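Local structure of glucose-6-phosphate 1-dehydrogenase (Mycobacterium avium, 4LGV) at residues D174-L179 / A432-I437; V200-Y205 / S404-L409; A466-V471 / H475-P480; L60-I65 / A422-D427. The protein probably catalyses the NADP-dependent oxidation of glucose 6-phosphate to 6-phosphogluconolactone, the first step of the pentose phosphate pathway. One frame throughout, in Å; residues are numbered along the deposited sequence.

How the contacts relate
Contacts 1 and 4 tie the N-terminal dinucleotide-binding part of the chain to the C-terminal part that holds the large mixed sheet; contact 3 lies wholly within the latter. Contacts 1 and 4 use successive helices, 434-449 and 413-424, and their centres are about 23 Å apart. Contact 2 joins helix 200-209, near the boundary between the two parts, to the loop just before helix 413-424, and its nearest atoms come within about 5 Å of contact 4. Contacts 3 and 4 lie on opposite sides of the chain's centre, about 44 Å between centres. No ligand marks the active site. Among the four, contact 2 alone also touches another subunit.

Contact 1 of 4, residues D174-L179 / A432-I437; sequences DLNARL and AREDAI
N176 and E434 meet through a single hydrogen bond, from N176 ND2 to E434 OE2 at 3.0 Å. The bond is nearly straight, with an N-H...O angle of 166°, and the acceptor lies in the plane of the amide. The carboxylate stands almost perpendicular to that amide, and ND2 meets OE2 from above the carboxylate plane. On both residues CG is anti to the backbone N (chi1 -158° for N176, 156° for E434), and the glutamate chain runs extended from there across the gap between the helices.

Charged residues surround the pair. E434 OE2 also forms a salt bridge with R180, while N176 OD1 accepts a hydrogen bond from R190; the amide thus donates through ND2 and accepts through OD1, which probably fixes its rotation. Within 432-437, R433 grips D435 side-on, its NE 3.0 Å from D435 OD1 and its NH2 2.8 Å from D435 OD2.

This polar surface contact links helix 169-180 of the dinucleotide-binding region to the first turn of helix 434-449, whose N-cap position is R433. R190, on edge strand 188-191 of the parallel sheet, bonds to both N176 OD1 and A432 O, spanning the two segments, and R433 reaches on to D274 and D278 of helix 273-284.

Contact 2 of 4, residues V200-Y205 / S404-L409; sequences VEELQY and SFAVDL
E202 lies over A406 and against the rim of the F405 ring, and its side chain carries most of this contact between helix 200-209 and the loop after strand 395-404. CB, directed at the loop, touches both residues: it is 3.7 Å from F405 CD1, near the plane of the ring and at its edge, and equally far from A406 CB. CG comes closest, 3.4 Å from A406 CB. CG is anti to the carbonyl carbon (chi1 -58°), and a bend at chi2 of 92° then folds the chain over the alanine methyl, so that CD is 3.5 Å from A406 CB. At the tip, OE2 lies 3.6 Å from the same methyl carbon; OE1 is a little farther from it, at 3.9 Å.

The phenylalanine continues past E202 toward the next residue of the helix, where F405 CE1 is 4.3 Å from L203 N. Q391 of a neighbouring subunit packs on E202, A406 makes backbone hydrogen bonds to that chain, and Y205 OH bonds to S389 OG of that subunit. The contact is part of a subunit interface.

No hydrogen bond joins the two segments. The glutamate meets the loop chiefly through its aliphatic carbons, and its carboxylate touches only a methyl and a CA there, so the attraction is essentially van der Waals and E202's charge contributes little direct bonding across this junction.

Contact 3 of 4, residues A466-V471 / H475-P480; sequences AAQALV and HAWQQP
The W477 indole has V471 CG1 over one face, offset toward the rim, and A467 O at its edge, in the plane of the ring. V471 CG1 makes an off-centre CH-pi contact, 4.1 Å from the centroid of the five-membered ring and 30° from its normal. The pairing closes a short loop: the weakly bonded helix 466-470 and the extended chain that follows lie together on the large mixed sheet of the C-terminal region.

At the edge, W477 NE1 donates to A467 O over 3.0 Å, with an N-H...O angle of 163°. The oxygen lies in the indole plane, whereas the donor stands well above the carbonyl plane. This bond and the valine contact together probably restrain the rotation of the ring.

Q468 approaches more loosely. Its chain bends at chi2 (-58°) and brings the amide obliquely to the pyrrole side, NE2 lying 3.7 Å from W477 CD1. On the sheet, A467 rests on Y318 and A320, while V471 and W477 both reach F336 on strand 335-340, and W477 also meets the ring of H226.

V471 works at two levels: while CG1 lies over the indole, CG2 is 3.8 Å from W477 CD1, and CB sits 3.5 Å from H475 O.

Contact 4 of 4, residues L60-I65 / A422-D427; sequences LEHPII and AAFNGD
H62 and F424 meet where a loop leading into strand 64-68 passes the C-terminal end of helix 413-424. The helix finishes in a Schellman motif: D427 N bonds to A422 O at 2.9 Å and G426 N to A423 O at 3.1 Å, with G426 as the C-prime residue at positive phi. The other segment is extended at H62 and P63, and I64 and I65 enter the parallel sheet beside strands 32-36 and 104-108.

F424 sits in the last turn of the helix. Its CG is anti to the backbone N (chi1 -170°), which sends the ring out toward the loop, and its far end does the touching. F424 CZ is 3.5 Å from H62 ND1 and F424 CE2 3.6 Å from the same nitrogen, which lies near the plane of the phenyl ring at its edge. CZ also comes within 4.0 Å of H62 CG. The two rings are an oblique pair, centroids 5.6 Å apart and planes at 33°. F424 packs further on L33 of the central strand 32-36 and on S30, and H62 touches D31.

No hydrogen bond crosses between the segments, so the helix end meets the loop before strand 64-68 by van der Waals contact between the two rings.

Contact 1 of 4, residues D174-L179 / A432-I437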
loop_
_atom_site.group_PDB
_atom_site.type_symbol
_atom_site.label_atom_id
_atom_site.label_comp_id
_atom_site.label_asym_id
_atom_site.label_seq_id
_atom_site.Cartn_x
_atom_site.Cartn_y
_atom_site.Cartn_z
ATOM N N ASP A 174 13.398 30.117 -30.079
ATOM C CA ASP A 174 13.440 31.332 -30.907
ATOM C C ASP A 174 12.095 31.609 -31.538
ATOM O O ASP A 174 11.630 32.739 -31.522
ATOM C CB ASP A 174 14.507 31.264 -32.028
ATOM C CG ASP A 174 15.950 31.197 -31.485
ATOM O OD1 ASP A 174 16.201 31.469 -30.283
ATOM O OD2 ASP A 174 16.848 30.855 -32.281
ATOM N N LEU A 175 11.482 30.581 -32.112
ATOM C CA LEU A 175 10.198 30.746 -32.732
ATOM C C LEU A 175 9.226 31.222 -31.687
ATOM O O LEU A 175 8.510 32.213 -31.860
ATOM C CB LEU A 175 9.721 29.433 -33.351
ATOM C CG LEU A 175 8.255 29.402 -33.783
ATOM C CD1 LEU A 175 7.945 30.532 -34.742
ATOM C CD2 LEU A 175 7.923 28.057 -34.438
ATOM N N ASN A 176 9.209 30.502 -30.588
ATOM C CA ASN A 176 8.314 30.837 -29.501
ATOM C C ASN A 176 8.433 32.259 -28.947
ATOM O O ASN A 176 7.437 32.872 -28.573
ATOM C CB ASN A 176 8.538 29.869 -28.363
ATOM C CG ASN A 176 7.358 29.799 -27.476
ATOM O OD1 ASN A 176 6.292 29.383 -27.923
ATOM N ND2 ASN A 176 7.506 30.226 -26.218
ATOM N N ALA A 177 9.665 32.745 -28.833
ATOM C CA ALA A 177 9.922 34.103 -28.316
ATOM C C ALA A 177 9.299 35.124 -29.247
ATOM O O ALA A 177 8.706 36.091 -28.786
ATOM C CB ALA A 177 11.436 34.382 -28.163
ATOM N N ARG A 178 9.403 34.889 -30.554
ATOM C CA ARG A 178 8.815 35.813 -31.515
ATOM C C ARG A 178 7.272 35.832 -31.460
ATOM O O ARG A 178 6.666 36.896 -31.500
ATOM C CB ARG A 178 9.318 35.489 -32.899
ATOM C CG ARG A 178 10.814 35.762 -33.048
ATOM C CD ARG A 178 11.251 35.600 -34.492
ATOM N NE ARG A 178 10.723 36.676 -35.325
ATOM C CZ ARG A 178 10.922 36.783 -36.639
ATOM N NH1 ARG A 178 11.636 35.873 -37.310
ATOM N NH2 ARG A 178 10.382 37.797 -37.299
ATOM N N LEU A 179 6.657 34.675 -31.278
ATOM C CA LEU A 179 5.198 34.604 -31.117
ATOM C C LEU A 179 4.719 35.238 -29.796
ATOM O O LEU A 179 3.730 35.974 -29.777
ATOM C CB LEU A 179 4.708 33.145 -31.208
ATOM C CG LEU A 179 5.068 32.372 -32.483
ATOM C CD1 LEU A 179 4.467 30.988 -32.473
ATOM C CD2 LEU A 179 4.619 33.123 -33.711
ATOM N N ALA A 432 -0.207 21.050 -27.240
ATOM C CA ALA A 432 0.845 21.110 -26.272
ATOM C C ALA A 432 1.160 22.554 -25.889
ATOM O O ALA A 432 1.155 23.477 -26.713
ATOM C CB ALA A 432 2.087 20.405 -26.839
ATOM N N ARG A 433 1.441 22.736 -24.621
ATOM C CA ARG A 433 1.736 24.038 -24.070
ATOM C C ARG A 433 3.248 24.233 -24.063
ATOM O O ARG A 433 4.022 23.267 -24.071
ATOM C CB ARG A 433 1.167 24.141 -22.663
ATOM C CG ARG A 433 1.063 25.552 -22.111
ATOM C CD ARG A 433 0.352 25.610 -20.764
ATOM N NE ARG A 433 1.118 24.938 -19.698
ATOM C CZ ARG A 433 0.667 24.700 -18.453
ATOM N NH1 ARG A 433 -0.557 25.095 -18.071
ATOM N NH2 ARG A 433 1.434 24.079 -17.573
ATOM N N GLU A 434 3.652 25.491 -24.071
ATOM C CA GLU A 434 5.043 25.895 -24.230
ATOM C C GLU A 434 6.023 25.199 -23.277
ATOM O O GLU A 434 7.102 24.741 -23.680
ATOM C CB GLU A 434 5.048 27.422 -24.119
ATOM C CG GLU A 434 6.291 28.176 -23.703
ATOM C CD GLU A 434 5.951 29.656 -23.257
ATOM O OE1 GLU A 434 6.188 30.021 -22.088
ATOM O OE2 GLU A 434 5.429 30.481 -24.051
ATOM N N ASP A 435 5.663 25.133 -22.010
ATOM C CA ASP A 435 6.557 24.535 -21.011
ATOM C C ASP A 435 6.809 23.039 -21.355
ATOM O O ASP A 435 7.922 22.575 -21.278
ATOM C CB ASP A 435 6.012 24.726 -19.593
ATOM C CG ASP A 435 4.554 24.193 -19.408
ATOM O OD1 ASP A 435 3.822 23.836 -20.370
ATOM O OD2 ASP A 435 4.116 24.174 -18.271
ATOM N N ALA A 436 5.788 22.328 -21.798
ATOM C CA ALA A 436 5.965 20.928 -22.194
ATOM C C ALA A 436 6.829 20.796 -23.451
ATOM O O ALA A 436 7.683 19.923 -23.566
ATOM C CB ALA A 436 4.616 20.289 -22.426
ATOM N N ILE A 437 6.612 21.691 -24.391
ATOM C CA ILE A 437 7.409 21.688 -25.587
ATOM C C ILE A 437 8.904 21.786 -25.213
ATOM O O ILE A 437 9.721 21.003 -25.692
ATOM C CB ILE A 437 6.940 22.818 -26.536
ATOM C CG1 ILE A 437 5.455 22.617 -26.946
ATOM C CG2 ILE A 437 8.000 23.106 -27.602
ATOM C CD1 ILE A 437 5.205 22.109 -28.328
#

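Contact 2 of 4, residues V200-Y205 / S404-L409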
loop_
_atom_site.group_PDB
_atom_site.type_symbol
_atom_site.label_atom_id
_atom_site.label_comp_id
_atom_site.label_asym_id
_atom_site.label_seq_id
_atom_site.Cartn_x
_atom_site.Cartn_y
_atom_site.Cartn_z
ATOM N N VAL A 200 -7.560 11.648 -24.832
ATOM C CA VAL A 200 -7.160 12.377 -23.634
ATOM C C VAL A 200 -8.183 12.219 -22.493
ATOM O O VAL A 200 -7.818 11.865 -21.366
ATOM C CB VAL A 200 -6.900 13.865 -23.949
ATOM C CG1 VAL A 200 -6.603 14.671 -22.691
ATOM C CG2 VAL A 200 -5.703 14.012 -24.882
ATOM N N GLU A 201 -9.454 12.467 -22.773
ATOM C CA GLU A 201 -10.469 12.387 -21.727
ATOM C C GLU A 201 -10.704 10.971 -21.306
ATOM O O GLU A 201 -10.867 10.692 -20.107
ATOM C CB GLU A 201 -11.797 12.991 -22.156
ATOM C CG GLU A 201 -11.812 14.510 -22.145
ATOM C CD GLU A 201 -13.120 15.095 -22.703
ATOM O OE1 GLU A 201 -14.169 14.373 -22.761
ATOM O OE2 GLU A 201 -13.085 16.284 -23.094
ATOM N N GLU A 202 -10.679 10.053 -22.274
ATOM C CA GLU A 202 -11.067 8.670 -22.024
ATOM C C GLU A 202 -10.008 7.903 -21.284
ATOM O O GLU A 202 -10.279 7.064 -20.469
ATOM C CB GLU A 202 -11.411 7.976 -23.340
ATOM C CG GLU A 202 -12.532 8.670 -24.121
ATOM C CD GLU A 202 -12.056 9.721 -25.142
ATOM O OE1 GLU A 202 -10.899 10.175 -25.085
ATOM O OE2 GLU A 202 -12.829 10.054 -26.064
ATOM N N LEU A 203 -8.753 8.213 -21.545
ATOM C CA LEU A 203 -7.676 7.589 -20.809
ATOM C C LEU A 203 -7.597 8.105 -19.355
ATOM O O LEU A 203 -7.282 7.357 -18.410
ATOM C CB LEU A 203 -6.403 7.903 -21.554
ATOM C CG LEU A 203 -5.127 7.266 -21.110
ATOM C CD1 LEU A 203 -5.341 5.790 -20.811
ATOM C CD2 LEU A 203 -4.131 7.400 -22.227
ATOM N N GLN A 204 -7.910 9.399 -19.153
ATOM C CA GLN A 204 -8.023 9.901 -17.810
ATOM C C GLN A 204 -9.134 9.198 -17.070
ATOM O O GLN A 204 -8.988 8.832 -15.905
ATOM C CB GLN A 204 -8.225 11.405 -17.786
ATOM C CG GLN A 204 -6.981 12.147 -18.151
ATOM C CD GLN A 204 -7.220 13.625 -18.127
ATOM O OE1 GLN A 204 -7.104 14.271 -17.077
ATOM N NE2 GLN A 204 -7.529 14.195 -19.293
ATOM N N TYR A 205 -10.261 9.004 -17.728
ATOM C CA TYR A 205 -11.392 8.383 -17.040
ATOM C C TYR A 205 -11.002 6.983 -16.674
ATOM O O TYR A 205 -11.300 6.501 -15.588
ATOM C CB TYR A 205 -12.652 8.432 -17.920
ATOM C CG TYR A 205 -13.853 7.856 -17.266
ATOM C CD1 TYR A 205 -14.657 8.610 -16.421
ATOM C CD2 TYR A 205 -14.215 6.517 -17.486
ATOM C CE1 TYR A 205 -15.805 8.036 -15.825
ATOM C CE2 TYR A 205 -15.352 5.953 -16.919
ATOM C CZ TYR A 205 -16.137 6.697 -16.076
ATOM O OH TYR A 205 -17.264 6.089 -15.503
ATOM N N SER A 404 -13.101 -1.985 -25.078
ATOM C CA SER A 404 -12.936 -0.799 -25.850
ATOM C C SER A 404 -13.179 0.433 -24.969
ATOM O O SER A 404 -13.879 0.390 -23.967
ATOM C CB SER A 404 -13.940 -0.801 -27.006
ATOM O OG SER A 404 -13.496 -1.776 -27.952
ATOM N N PHE A 405 -12.566 1.534 -25.369
ATOM C CA PHE A 405 -12.876 2.848 -24.815
ATOM C C PHE A 405 -12.612 3.870 -25.902
ATOM O O PHE A 405 -11.933 3.596 -26.859
ATOM C CB PHE A 405 -12.079 3.168 -23.524
ATOM C CG PHE A 405 -10.610 3.371 -23.728
ATOM C CD1 PHE A 405 -10.100 4.604 -24.013
ATOM C CD2 PHE A 405 -9.740 2.353 -23.505
ATOM C CE1 PHE A 405 -8.737 4.805 -24.140
ATOM C CE2 PHE A 405 -8.371 2.534 -23.663
ATOM C CZ PHE A 405 -7.879 3.771 -23.994
ATOM N N ALA A 406 -13.148 5.057 -25.726
ATOM C CA ALA A 406 -13.060 6.148 -26.694
ATOM C C ALA A 406 -13.613 5.697 -28.057
ATOM O O ALA A 406 -14.576 4.904 -28.100
ATOM C CB ALA A 406 -11.630 6.702 -26.779
ATOM N N VAL A 407 -13.052 6.221 -29.151
ATOM C CA VAL A 407 -13.553 5.950 -30.517
ATOM C C VAL A 407 -12.366 5.856 -31.476
ATOM O O VAL A 407 -11.288 6.432 -31.227
ATOM C CB VAL A 407 -14.537 7.055 -31.046
ATOM C CG1 VAL A 407 -15.803 7.128 -30.186
ATOM C CG2 VAL A 407 -13.848 8.438 -31.110
ATOM N N ASP A 408 -12.585 5.162 -32.589
ATOM C CA ASP A 408 -11.551 4.915 -33.539
ATOM C C ASP A 408 -11.234 6.196 -34.360
ATOM O O ASP A 408 -12.108 6.766 -35.041
ATOM C CB ASP A 408 -11.933 3.772 -34.467
ATOM C CG ASP A 408 -10.826 3.469 -35.477
ATOM O OD1 ASP A 408 -9.637 3.735 -35.206
ATOM O OD2 ASP A 408 -11.147 2.956 -36.542
ATOM N N LEU A 409 -9.983 6.627 -34.244
ATOM C CA LEU A 409 -9.434 7.778 -34.964
ATOM C C LEU A 409 -8.260 7.322 -35.859
ATOM O O LEU A 409 -7.312 8.072 -36.072
ATOM C CB LEU A 409 -8.951 8.882 -33.952
ATOM C CG LEU A 409 -10.041 9.490 -33.046
ATOM C CD1 LEU A 409 -9.456 10.394 -31.928
ATOM C CD2 LEU A 409 -11.118 10.254 -33.853
#

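Contact 3 of 4, residues A466-V471 / H475-P480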
loop_
_atom_site.group_PDB
_atom_site.type_symbol
_atom_site.label_atom_id
_atom_site.label_comp_id
_atom_site.label_asym_id
_atom_site.label_seq_id
_atom_site.Cartn_x
_atom_site.Cartn_y
_atom_site.Cartn_z
ATOM N N ALA A 466 19.263 -4.666 -33.144
ATOM C CA ALA A 466 19.821 -3.925 -32.024
ATOM C C ALA A 466 18.739 -3.389 -31.060
ATOM O O ALA A 466 19.020 -3.167 -29.882
ATOM C CB ALA A 466 20.693 -2.791 -32.533
ATOM N N ALA A 467 17.513 -3.183 -31.538
ATOM C CA ALA A 467 16.421 -2.827 -30.629
ATOM C C ALA A 467 16.077 -3.954 -29.649
ATOM O O ALA A 467 15.577 -3.678 -28.547
ATOM C CB ALA A 467 15.186 -2.394 -31.392
ATOM N N GLN A 468 16.377 -5.207 -30.010
ATOM C CA GLN A 468 16.204 -6.336 -29.079
ATOM C C GLN A 468 17.216 -6.261 -27.942
ATOM O O GLN A 468 16.924 -6.588 -26.791
ATOM C CB GLN A 468 16.336 -7.698 -29.799
ATOM C CG GLN A 468 15.364 -7.926 -30.972
ATOM C CD GLN A 468 13.904 -7.812 -30.556
ATOM O OE1 GLN A 468 13.450 -8.547 -29.682
ATOM N NE2 GLN A 468 13.159 -6.881 -31.172
ATOM N N ALA A 469 18.426 -5.833 -28.264
ATOM C CA ALA A 469 19.505 -5.784 -27.262
ATOM C C ALA A 469 19.192 -4.726 -26.189
ATOM O O ALA A 469 19.583 -4.864 -25.038
ATOM C CB ALA A 469 20.848 -5.521 -27.914
ATOM N N LEU A 470 18.503 -3.670 -26.578
ATOM C CA LEU A 470 18.083 -2.638 -25.629
ATOM C C LEU A 470 17.395 -3.173 -24.357
ATOM O O LEU A 470 17.635 -2.683 -23.268
ATOM C CB LEU A 470 17.082 -1.712 -26.330
ATOM C CG LEU A 470 17.196 -0.229 -26.094
ATOM C CD1 LEU A 470 18.635 0.189 -26.272
ATOM C CD2 LEU A 470 16.290 0.539 -27.023
ATOM N N VAL A 471 16.539 -4.171 -24.541
ATOM C CA VAL A 471 15.751 -4.746 -23.462
ATOM C C VAL A 471 16.340 -6.075 -22.926
ATOM O O VAL A 471 15.647 -6.836 -22.254
ATOM C CB VAL A 471 14.282 -4.952 -23.920
ATOM C CG1 VAL A 471 13.679 -3.637 -24.379
ATOM C CG2 VAL A 471 14.178 -5.990 -25.035
ATOM N N HIS A 475 12.185 -7.087 -19.954
ATOM C CA HIS A 475 11.121 -7.841 -20.643
ATOM C C HIS A 475 11.285 -7.732 -22.126
ATOM O O HIS A 475 11.516 -6.649 -22.636
ATOM C CB HIS A 475 9.761 -7.314 -20.247
ATOM C CG HIS A 475 9.397 -7.666 -18.849
ATOM N ND1 HIS A 475 8.877 -8.898 -18.513
ATOM C CD2 HIS A 475 9.530 -6.974 -17.690
ATOM C CE1 HIS A 475 8.675 -8.933 -17.208
ATOM N NE2 HIS A 475 9.058 -7.779 -16.687
ATOM N N ALA A 476 11.178 -8.859 -22.809
ATOM C CA ALA A 476 11.202 -8.867 -24.265
ATOM C C ALA A 476 10.084 -8.018 -24.854
ATOM O O ALA A 476 9.003 -7.909 -24.281
ATOM C CB ALA A 476 11.109 -10.296 -24.776
ATOM N N TRP A 477 10.347 -7.374 -25.983
ATOM C CA TRP A 477 9.290 -6.741 -26.751
ATOM C C TRP A 477 8.239 -7.806 -27.073
ATOM O O TRP A 477 8.579 -8.859 -27.585
ATOM C CB TRP A 477 9.820 -6.187 -28.046
ATOM C CG TRP A 477 10.786 -5.018 -27.905
ATOM C CD1 TRP A 477 12.114 -5.058 -28.127
ATOM C CD2 TRP A 477 10.481 -3.663 -27.592
ATOM N NE1 TRP A 477 12.669 -3.828 -27.942
ATOM C CE2 TRP A 477 11.690 -2.955 -27.591
ATOM C CE3 TRP A 477 9.325 -2.998 -27.253
ATOM C CZ2 TRP A 477 11.768 -1.609 -27.315
ATOM C CZ3 TRP A 477 9.409 -1.653 -26.988
ATOM C CH2 TRP A 477 10.622 -0.974 -27.055
ATOM N N GLN A 478 6.980 -7.529 -26.751
ATOM C CA GLN A 478 5.885 -8.469 -26.972
ATOM C C GLN A 478 5.192 -8.138 -28.301
ATOM O O GLN A 478 5.315 -7.013 -28.826
ATOM C CB GLN A 478 4.819 -8.344 -25.880
ATOM C CG GLN A 478 5.313 -8.474 -24.452
ATOM C CD GLN A 478 5.752 -9.879 -24.108
ATOM O OE1 GLN A 478 4.982 -10.796 -24.238
ATOM N NE2 GLN A 478 7.016 -10.049 -23.703
ATOM N N GLN A 479 4.480 -9.121 -28.840
ATOM C CA GLN A 479 3.610 -8.875 -30.003
ATOM C C GLN A 479 2.508 -7.924 -29.577
ATOM O O GLN A 479 1.835 -8.160 -28.578
ATOM C CB GLN A 479 2.972 -10.139 -30.607
ATOM C CG GLN A 479 3.460 -10.522 -32.030
ATOM C CD GLN A 479 2.867 -9.704 -33.216
ATOM O OE1 GLN A 479 1.748 -9.144 -33.163
ATOM N NE2 GLN A 479 3.633 -9.661 -34.305
ATOM N N PRO A 480 2.303 -6.850 -30.341
ATOM C CA PRO A 480 1.302 -5.894 -29.947
ATOM C C PRO A 480 -0.087 -6.429 -30.067
ATOM O O PRO A 480 -0.353 -7.276 -30.910
ATOM C CB PRO A 480 1.479 -4.739 -30.941
ATOM C CG PRO A 480 2.846 -4.888 -31.440
ATOM C CD PRO A 480 3.042 -6.378 -31.521
#

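Contact 4 of 4, residues L60-I65 / A422-D427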
loop_
_atom_site.group_PDB
_atom_site.type_symbol
_atom_site.label_atom_id
_atom_site.label_comp_id
_atom_site.label_asym_id
_atom_site.label_seq_id
_atom_site.Cartn_x
_atom_site.Cartn_y
_atom_site.Cartn_z
ATOM N N LEU A 60 -20.032 23.950 -39.347
ATOM C CA LEU A 60 -19.510 25.267 -39.782
ATOM C C LEU A 60 -20.628 26.305 -39.735
ATOM O O LEU A 60 -21.704 26.099 -40.309
ATOM C CB LEU A 60 -18.987 25.198 -41.215
ATOM C CG LEU A 60 -17.762 24.304 -41.480
ATOM C CD1 LEU A 60 -17.356 24.404 -42.938
ATOM C CD2 LEU A 60 -16.582 24.673 -40.600
ATOM N N GLU A 61 -20.390 27.403 -39.033
ATOM C CA GLU A 61 -21.421 28.440 -38.858
ATOM C C GLU A 61 -20.924 29.842 -39.191
ATOM O O GLU A 61 -21.660 30.783 -39.002
ATOM C CB GLU A 61 -21.951 28.454 -37.406
ATOM C CG GLU A 61 -22.522 27.119 -36.910
ATOM C CD GLU A 61 -22.587 26.952 -35.381
ATOM O OE1 GLU A 61 -21.782 27.549 -34.619
ATOM O OE2 GLU A 61 -23.435 26.151 -34.950
ATOM N N HIS A 62 -19.693 29.961 -39.679
ATOM C CA HIS A 62 -19.021 31.232 -39.812
ATOM C C HIS A 62 -18.237 31.322 -41.136
ATOM O O HIS A 62 -17.858 30.312 -41.712
ATOM C CB HIS A 62 -18.079 31.450 -38.604
ATOM C CG HIS A 62 -18.800 31.556 -37.295
ATOM N ND1 HIS A 62 -18.828 30.528 -36.372
ATOM C CD2 HIS A 62 -19.607 32.526 -36.802
ATOM C CE1 HIS A 62 -19.584 30.884 -35.342
ATOM N NE2 HIS A 62 -20.076 32.087 -35.588
ATOM N N PRO A 63 -17.982 32.537 -41.614
ATOM C CA PRO A 63 -17.202 32.703 -42.817
ATOM C C PRO A 63 -15.733 32.217 -42.719
ATOM O O PRO A 63 -15.140 32.130 -41.620
ATOM C CB PRO A 63 -17.264 34.213 -43.062
ATOM C CG PRO A 63 -18.416 34.719 -42.212
ATOM C CD PRO A 63 -18.383 33.831 -41.023
ATOM N N ILE A 64 -15.197 31.870 -43.878
ATOM C CA ILE A 64 -13.857 31.378 -44.015
ATOM C C ILE A 64 -13.166 32.183 -45.067
ATOM O O ILE A 64 -13.634 32.261 -46.194
ATOM C CB ILE A 64 -13.824 29.916 -44.452
ATOM C CG1 ILE A 64 -14.638 29.065 -43.481
ATOM C CG2 ILE A 64 -12.370 29.435 -44.473
ATOM C CD1 ILE A 64 -14.800 27.640 -43.938
ATOM N N ILE A 65 -12.042 32.787 -44.700
ATOM C CA ILE A 65 -11.225 33.567 -45.644
ATOM C C ILE A 65 -9.961 32.782 -45.932
ATOM O O ILE A 65 -9.171 32.547 -45.030
ATOM C CB ILE A 65 -10.861 34.927 -45.037
ATOM C CG1 ILE A 65 -12.115 35.711 -44.723
ATOM C CG2 ILE A 65 -9.967 35.701 -45.975
ATOM C CD1 ILE A 65 -11.848 37.004 -44.016
ATOM N N ALA A 422 -11.631 21.711 -32.585
ATOM C CA ALA A 422 -11.245 22.082 -31.229
ATOM C C ALA A 422 -10.570 23.469 -31.235
ATOM O O ALA A 422 -10.793 24.291 -30.342
ATOM C CB ALA A 422 -10.325 21.040 -30.640
ATOM N N ALA A 423 -9.716 23.711 -32.224
ATOM C CA ALA A 423 -9.009 24.972 -32.292
ATOM C C ALA A 423 -10.016 26.085 -32.415
ATOM O O ALA A 423 -9.899 27.079 -31.734
ATOM C CB ALA A 423 -8.041 25.000 -33.468
ATOM N N PHE A 424 -10.989 25.906 -33.300
ATOM C CA PHE A 424 -11.968 26.928 -33.567
ATOM C C PHE A 424 -12.755 27.238 -32.305
ATOM O O PHE A 424 -13.081 28.400 -32.049
ATOM C CB PHE A 424 -12.927 26.502 -34.722
ATOM C CG PHE A 424 -13.806 27.613 -35.205
ATOM C CD1 PHE A 424 -13.314 28.563 -36.084
ATOM C CD2 PHE A 424 -15.118 27.766 -34.732
ATOM C CE1 PHE A 424 -14.118 29.616 -36.521
ATOM C CE2 PHE A 424 -15.919 28.829 -35.150
ATOM C CZ PHE A 424 -15.414 29.754 -36.043
ATOM N N ASN A 425 -13.053 26.205 -31.514
ATOM C CA ASN A 425 -13.818 26.364 -30.271
ATOM C C ASN A 425 -12.982 26.655 -29.053
ATOM O O ASN A 425 -13.509 26.755 -27.966
ATOM C CB ASN A 425 -14.703 25.135 -29.999
ATOM C CG ASN A 425 -15.638 24.859 -31.128
ATOM O OD1 ASN A 425 -15.647 23.762 -31.669
ATOM N ND2 ASN A 425 -16.387 25.868 -31.540
ATOM N N GLY A 426 -11.688 26.877 -29.233
ATOM C CA GLY A 426 -10.795 27.242 -28.109
ATOM C C GLY A 426 -10.556 26.143 -27.069
ATOM O O GLY A 426 -10.214 26.418 -25.940
ATOM N N ASP A 427 -10.741 24.888 -27.457
ATOM C CA ASP A 427 -10.469 23.758 -26.581
ATOM C C ASP A 427 -8.989 23.351 -26.753
ATOM O O ASP A 427 -8.594 22.801 -27.788
ATOM C CB ASP A 427 -11.460 22.633 -26.940
ATOM C CG ASP A 427 -11.245 21.360 -26.152
ATOM O OD1 ASP A 427 -10.426 21.328 -25.206
ATOM O OD2 ASP A 427 -11.869 20.343 -26.540
#